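Local coordinates for nucleoporin NUP82 (Chaetomium thermophilum, PDB 5CWW), which probably serves, through a chain whose N-terminal beta-propeller part is described here, as a structural component of the nuclear pore complex and a docking partner for transport factors, at residues Phe259-Leu272 against Leu284-Leu298. Sequence-based numbering, arbitrary orientation.
Sequences FPTRDSGGWAPMTL and LCPLLPQRWTPPPTL
Met270 reaches from the loop 259-272 between Pro286, Leu288, Trp292 and Leu298, its chain extended beyond CG. CB rests on Pro286 CB at 3.9 Å; CG meets Leu288 CD2, SD lies 3.8 Å from Pro286 CB and also touches Leu288 CD1, and the terminal CE packs 3.8 Å from Trp292 CZ3. Leu298 meets the same methyl tip to tip with CD2, while its CD1 turns to Pro269 CG and Gly266 O. The sulfur makes a long, oblique Met-aromatic contact with the six-membered ring of Trp292, and Leu288 CD1 sits over the centre of one face of the indole.

Backbone hydrogen bonds join the two segments at the base of this side chain: Met270 O accepts a nearly straight hydrogen bond from Leu287 N (2.7 Å, 169°) beyond the cis peptide before Pro286, and Leu272 and Leu284 form an antiparallel hydrogen-bonded pair. Thr271 OG1, anti to its carbonyl carbon (chi1 -54°), donates a hydrogen bond to Trp267 O at 2.7 Å, above the carbonyl plane and across from Met270 N; it also lies 3.4 Å from Cys285 SG. A valine here would probably leave Trp267 O without its hydroxyl donor and the turn around Trp267-Met270 less firmly tied.

Strands 272-276 and 281-284 continue the pairing as the two inner strands of a four-stranded antiparallel beta-propeller blade, while helices 298-315 and 321-338 pack on Met270 through Leu302 and Trp333.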
loop_
_atom_site.group_PDB
_atom_site.type_symbol
_atom_site.label_atom_id
_atom_site.label_comp_id
_atom_site.label_asym_id
_atom_site.label_seq_id
_atom_site.Cartn_x
_atom_site.Cartn_y
_atom_site.Cartn_z
ATOM N N PHE B 259 5.278 3.752 -2.362
ATOM C CA PHE B 259 5.552 4.819 -3.308
ATOM C C PHE B 259 6.538 4.281 -4.331
ATOM O O PHE B 259 7.286 3.346 -4.036
ATOM C CB PHE B 259 6.132 6.054 -2.617
ATOM C CG PHE B 259 5.118 6.859 -1.862
ATOM C CD1 PHE B 259 4.205 7.654 -2.534
ATOM C CD2 PHE B 259 5.086 6.835 -0.479
ATOM C CE1 PHE B 259 3.268 8.400 -1.842
ATOM C CE2 PHE B 259 4.152 7.582 0.221
ATOM C CZ PHE B 259 3.242 8.365 -0.465
ATOM N N PRO B 260 6.545 4.857 -5.540
ATOM C CA PRO B 260 7.592 4.444 -6.469
ATOM C C PRO B 260 8.975 4.709 -5.903
ATOM O O PRO B 260 9.149 5.615 -5.082
ATOM C CB PRO B 260 7.325 5.307 -7.704
ATOM C CG PRO B 260 5.864 5.531 -7.669
ATOM C CD PRO B 260 5.528 5.688 -6.204
ATOM N N THR B 261 9.927 3.884 -6.324
ATOM C CA THR B 261 11.342 4.124 -6.096
ATOM C C THR B 261 11.641 5.572 -6.459
ATOM O O THR B 261 11.120 6.072 -7.454
ATOM C CB THR B 261 12.201 3.172 -6.944
ATOM O OG1 THR B 261 11.853 3.327 -8.325
ATOM C CG2 THR B 261 11.960 1.725 -6.535
ATOM N N ARG B 262 12.458 6.260 -5.669
ATOM C CA ARG B 262 12.669 7.680 -5.926
ATOM C C ARG B 262 13.567 7.854 -7.144
ATOM O O ARG B 262 13.837 6.895 -7.867
ATOM C CB ARG B 262 13.279 8.389 -4.714
ATOM C CG ARG B 262 12.826 9.845 -4.575
ATOM C CD ARG B 262 13.840 10.705 -3.834
ATOM N NE ARG B 262 13.424 12.104 -3.777
ATOM C CZ ARG B 262 14.102 13.069 -3.160
ATOM N NH1 ARG B 262 15.241 12.794 -2.537
ATOM N NH2 ARG B 262 13.640 14.312 -3.163
ATOM N N ASP B 263 14.026 9.081 -7.363
ATOM C CA ASP B 263 14.640 9.465 -8.628
ATOM C C ASP B 263 13.649 9.233 -9.773
ATOM O O ASP B 263 14.045 9.113 -10.932
ATOM C CB ASP B 263 15.936 8.684 -8.871
ATOM C CG ASP B 263 16.848 8.679 -7.658
ATOM O OD1 ASP B 263 16.718 9.585 -6.808
ATOM O OD2 ASP B 263 17.694 7.765 -7.554
ATOM N N SER B 264 12.360 9.177 -9.439
ATOM C CA SER B 264 11.310 8.986 -10.434
ATOM C C SER B 264 10.782 10.334 -10.886
ATOM O O SER B 264 10.784 11.296 -10.123
ATOM C CB SER B 264 10.171 8.133 -9.875
ATOM O OG SER B 264 10.622 6.837 -9.531
ATOM N N GLY B 265 10.328 10.393 -12.132
ATOM C CA GLY B 265 9.832 11.627 -12.710
ATOM C C GLY B 265 8.324 11.639 -12.802
ATOM O O GLY B 265 7.650 10.722 -12.326
ATOM N N GLY B 266 7.794 12.687 -13.422
ATOM C CA GLY B 266 6.363 12.838 -13.579
ATOM C C GLY B 266 5.629 12.786 -12.257
ATOM O O GLY B 266 6.101 13.301 -11.244
ATOM N N TRP B 267 4.465 12.150 -12.273
ATOM C CA TRP B 267 3.611 12.076 -11.098
ATOM C C TRP B 267 4.020 10.962 -10.138
ATOM O O TRP B 267 3.451 10.839 -9.054
ATOM C CB TRP B 267 2.162 11.864 -11.524
ATOM C CG TRP B 267 1.595 12.984 -12.334
ATOM C CD1 TRP B 267 1.393 13.001 -13.684
ATOM C CD2 TRP B 267 1.151 14.255 -11.845
ATOM N NE1 TRP B 267 0.850 14.203 -14.065
ATOM C CE2 TRP B 267 0.692 14.991 -12.955
ATOM C CE3 TRP B 267 1.099 14.842 -10.578
ATOM C CZ2 TRP B 267 0.186 16.284 -12.835
ATOM C CZ3 TRP B 267 0.599 16.127 -10.461
ATOM C CH2 TRP B 267 0.147 16.832 -11.582
ATOM N N ALA B 268 4.997 10.155 -10.543
ATOM C CA ALA B 268 5.384 8.964 -9.789
ATOM C C ALA B 268 5.687 9.238 -8.310
ATOM O O ALA B 268 5.193 8.526 -7.437
ATOM C CB ALA B 268 6.589 8.301 -10.451
ATOM N N PRO B 269 6.483 10.277 -8.014
ATOM C CA PRO B 269 6.812 10.458 -6.593
ATOM C C PRO B 269 5.666 11.025 -5.746
ATOM O O PRO B 269 5.849 11.183 -4.541
ATOM C CB PRO B 269 8.001 11.428 -6.621
ATOM C CG PRO B 269 8.092 11.969 -8.022
ATOM C CD PRO B 269 7.021 11.352 -8.862
ATOM N N MET B 270 4.516 11.310 -6.356
ATOM C CA MET B 270 3.319 11.711 -5.611
ATOM C C MET B 270 2.227 10.654 -5.705
ATOM O O MET B 270 1.071 10.925 -5.379
ATOM C CB MET B 270 2.753 13.029 -6.136
ATOM C CG MET B 270 3.756 14.132 -6.288
ATOM S SD MET B 270 2.992 15.589 -7.012
ATOM C CE MET B 270 4.460 16.523 -7.432
ATOM N N THR B 271 2.585 9.464 -6.169
ATOM C CA THR B 271 1.599 8.418 -6.403
ATOM C C THR B 271 1.755 7.298 -5.390
ATOM O O THR B 271 2.786 6.628 -5.349
ATOM C CB THR B 271 1.714 7.841 -7.824
ATOM O OG1 THR B 271 1.649 8.908 -8.779
ATOM C CG2 THR B 271 0.586 6.849 -8.096
ATOM N N LEU B 272 0.727 7.100 -4.572
ATOM C CA LEU B 272 0.693 5.968 -3.656
ATOM C C LEU B 272 -0.015 4.802 -4.331
ATOM O O LEU B 272 -1.143 4.938 -4.807
ATOM C CB LEU B 272 -0.014 6.332 -2.349
ATOM C CG LEU B 272 -0.082 5.212 -1.306
ATOM C CD1 LEU B 272 1.313 4.846 -0.810
ATOM C CD2 LEU B 272 -0.983 5.614 -0.138
ATOM N N LEU B 284 -3.314 6.339 -5.817
ATOM C CA LEU B 284 -3.733 7.663 -5.364
ATOM C C LEU B 284 -2.731 8.704 -5.825
ATOM O O LEU B 284 -1.555 8.625 -5.477
ATOM C CB LEU B 284 -3.833 7.718 -3.840
ATOM C CG LEU B 284 -5.107 7.304 -3.112
ATOM C CD1 LEU B 284 -4.869 7.479 -1.621
ATOM C CD2 LEU B 284 -6.314 8.117 -3.558
ATOM N N CYS B 285 -3.191 9.696 -6.578
ATOM C CA CYS B 285 -2.288 10.713 -7.106
ATOM C C CYS B 285 -3.014 12.027 -7.383
ATOM O O CYS B 285 -4.062 12.023 -8.023
ATOM C CB CYS B 285 -1.628 10.204 -8.387
ATOM S SG CYS B 285 -0.623 11.426 -9.241
ATOM N N PRO B 286 -2.453 13.163 -6.925
ATOM C CA PRO B 286 -1.200 13.357 -6.188
ATOM C C PRO B 286 -1.378 13.358 -4.671
ATOM O O PRO B 286 -2.128 14.183 -4.147
ATOM C CB PRO B 286 -0.740 14.730 -6.671
ATOM C CG PRO B 286 -2.009 15.475 -6.894
ATOM C CD PRO B 286 -3.076 14.458 -7.253
ATOM N N LEU B 287 -0.692 12.450 -3.983
ATOM C CA LEU B 287 -0.745 12.383 -2.528
ATOM C C LEU B 287 0.467 13.092 -1.934
ATOM O O LEU B 287 1.595 12.612 -2.062
ATOM C CB LEU B 287 -0.795 10.929 -2.053
ATOM C CG LEU B 287 -0.906 10.728 -0.540
ATOM C CD1 LEU B 287 -2.233 11.259 -0.012
ATOM C CD2 LEU B 287 -0.735 9.260 -0.182
ATOM N N LEU B 288 0.226 14.231 -1.292
ATOM C CA LEU B 288 1.295 15.040 -0.718
ATOM C C LEU B 288 1.020 15.381 0.744
ATOM O O LEU B 288 -0.134 15.563 1.136
ATOM C CB LEU B 288 1.472 16.333 -1.519
ATOM C CG LEU B 288 2.133 16.225 -2.896
ATOM C CD1 LEU B 288 2.001 17.546 -3.637
ATOM C CD2 LEU B 288 3.597 15.837 -2.769
ATOM N N PRO B 289 2.080 15.472 1.562
ATOM C CA PRO B 289 1.893 16.065 2.889
ATOM C C PRO B 289 1.651 17.569 2.777
ATOM O O PRO B 289 1.731 18.106 1.672
ATOM C CB PRO B 289 3.211 15.753 3.610
ATOM C CG PRO B 289 4.192 15.469 2.534
ATOM C CD PRO B 289 3.427 14.900 1.392
ATOM N N GLN B 290 1.350 18.229 3.892
ATOM C CA GLN B 290 1.059 19.662 3.882
ATOM C C GLN B 290 2.207 20.460 3.282
ATOM O O GLN B 290 1.992 21.490 2.643
ATOM C CB GLN B 290 0.772 20.164 5.298
ATOM C CG GLN B 290 -0.495 19.600 5.902
ATOM C CD GLN B 290 -0.809 20.188 7.263
ATOM O OE1 GLN B 290 -1.938 20.609 7.522
ATOM N NE2 GLN B 290 0.184 20.212 8.143
ATOM N N ARG B 291 3.424 19.977 3.502
ATOM C CA ARG B 291 4.620 20.609 2.961
ATOM C C ARG B 291 5.499 19.545 2.320
ATOM O O ARG B 291 5.584 18.425 2.822
ATOM C CB ARG B 291 5.376 21.353 4.062
ATOM C CG ARG B 291 4.784 22.711 4.401
ATOM C CD ARG B 291 5.370 23.275 5.685
ATOM N NE ARG B 291 4.638 22.819 6.865
ATOM C CZ ARG B 291 3.570 23.429 7.375
ATOM N NH1 ARG B 291 3.088 24.532 6.816
ATOM N NH2 ARG B 291 2.978 22.932 8.452
ATOM N N TRP B 292 6.149 19.892 1.213
ATOM C CA TRP B 292 6.906 18.913 0.437
ATOM C C TRP B 292 8.122 19.534 -0.247
ATOM O O TRP B 292 8.170 20.740 -0.491
ATOM C CB TRP B 292 5.996 18.252 -0.605
ATOM C CG TRP B 292 5.317 19.218 -1.536
ATOM C CD1 TRP B 292 4.395 20.169 -1.205
ATOM C CD2 TRP B 292 5.498 19.314 -2.954
ATOM N NE1 TRP B 292 3.997 20.855 -2.327
ATOM C CE2 TRP B 292 4.659 20.349 -3.414
ATOM C CE3 TRP B 292 6.290 18.627 -3.880
ATOM C CZ2 TRP B 292 4.591 20.714 -4.756
ATOM C CZ3 TRP B 292 6.221 18.992 -5.213
ATOM C CH2 TRP B 292 5.378 20.024 -5.638
ATOM N N THR B 293 9.103 18.686 -0.544
ATOM C CA THR B 293 10.363 19.104 -1.151
ATOM C C THR B 293 10.597 18.341 -2.453
ATOM O O THR B 293 10.896 17.149 -2.421
ATOM C CB THR B 293 11.552 18.860 -0.205
ATOM O OG1 THR B 293 11.382 19.639 0.985
ATOM C CG2 THR B 293 12.872 19.238 -0.873
ATOM N N PRO B 294 10.456 19.019 -3.603
ATOM C CA PRO B 294 10.721 18.359 -4.884
ATOM C C PRO B 294 12.166 18.524 -5.339
ATOM O O PRO B 294 12.795 19.525 -4.999
ATOM C CB PRO B 294 9.774 19.081 -5.838
ATOM C CG PRO B 294 9.726 20.475 -5.298
ATOM C CD PRO B 294 9.876 20.361 -3.795
ATOM N N PRO B 295 12.692 17.555 -6.103
ATOM C CA PRO B 295 13.994 17.806 -6.725
ATOM C C PRO B 295 13.854 18.869 -7.811
ATOM O O PRO B 295 12.752 19.046 -8.327
ATOM C CB PRO B 295 14.382 16.443 -7.302
ATOM C CG PRO B 295 13.087 15.746 -7.526
ATOM C CD PRO B 295 12.166 16.220 -6.436
ATOM N N PRO B 296 14.948 19.566 -8.150
ATOM C CA PRO B 296 14.915 20.748 -9.022
ATOM C C PRO B 296 14.141 20.555 -10.327
ATOM O O PRO B 296 13.628 21.528 -10.880
ATOM C CB PRO B 296 16.396 21.001 -9.320
ATOM C CG PRO B 296 17.122 20.401 -8.177
ATOM C CD PRO B 296 16.325 19.206 -7.764
ATOM N N THR B 297 14.055 19.314 -10.799
ATOM C CA THR B 297 13.519 19.030 -12.125
ATOM C C THR B 297 12.069 18.541 -12.130
ATOM O O THR B 297 11.478 18.373 -13.198
ATOM C CB THR B 297 14.384 17.970 -12.838
ATOM O OG1 THR B 297 13.872 17.736 -14.157
ATOM C CG2 THR B 297 14.400 16.661 -12.055
ATOM N N LEU B 298 11.492 18.314 -10.955
ATOM C CA LEU B 298 10.151 17.734 -10.881
ATOM C C LEU B 298 9.073 18.718 -11.336
ATOM O O LEU B 298 8.292 18.418 -12.239
ATOM C CB LEU B 298 9.846 17.254 -9.458
ATOM C CG LEU B 298 8.561 16.432 -9.313
ATOM C CD1 LEU B 298 8.674 15.106 -10.059
ATOM C CD2 LEU B 298 8.226 16.189 -7.851
#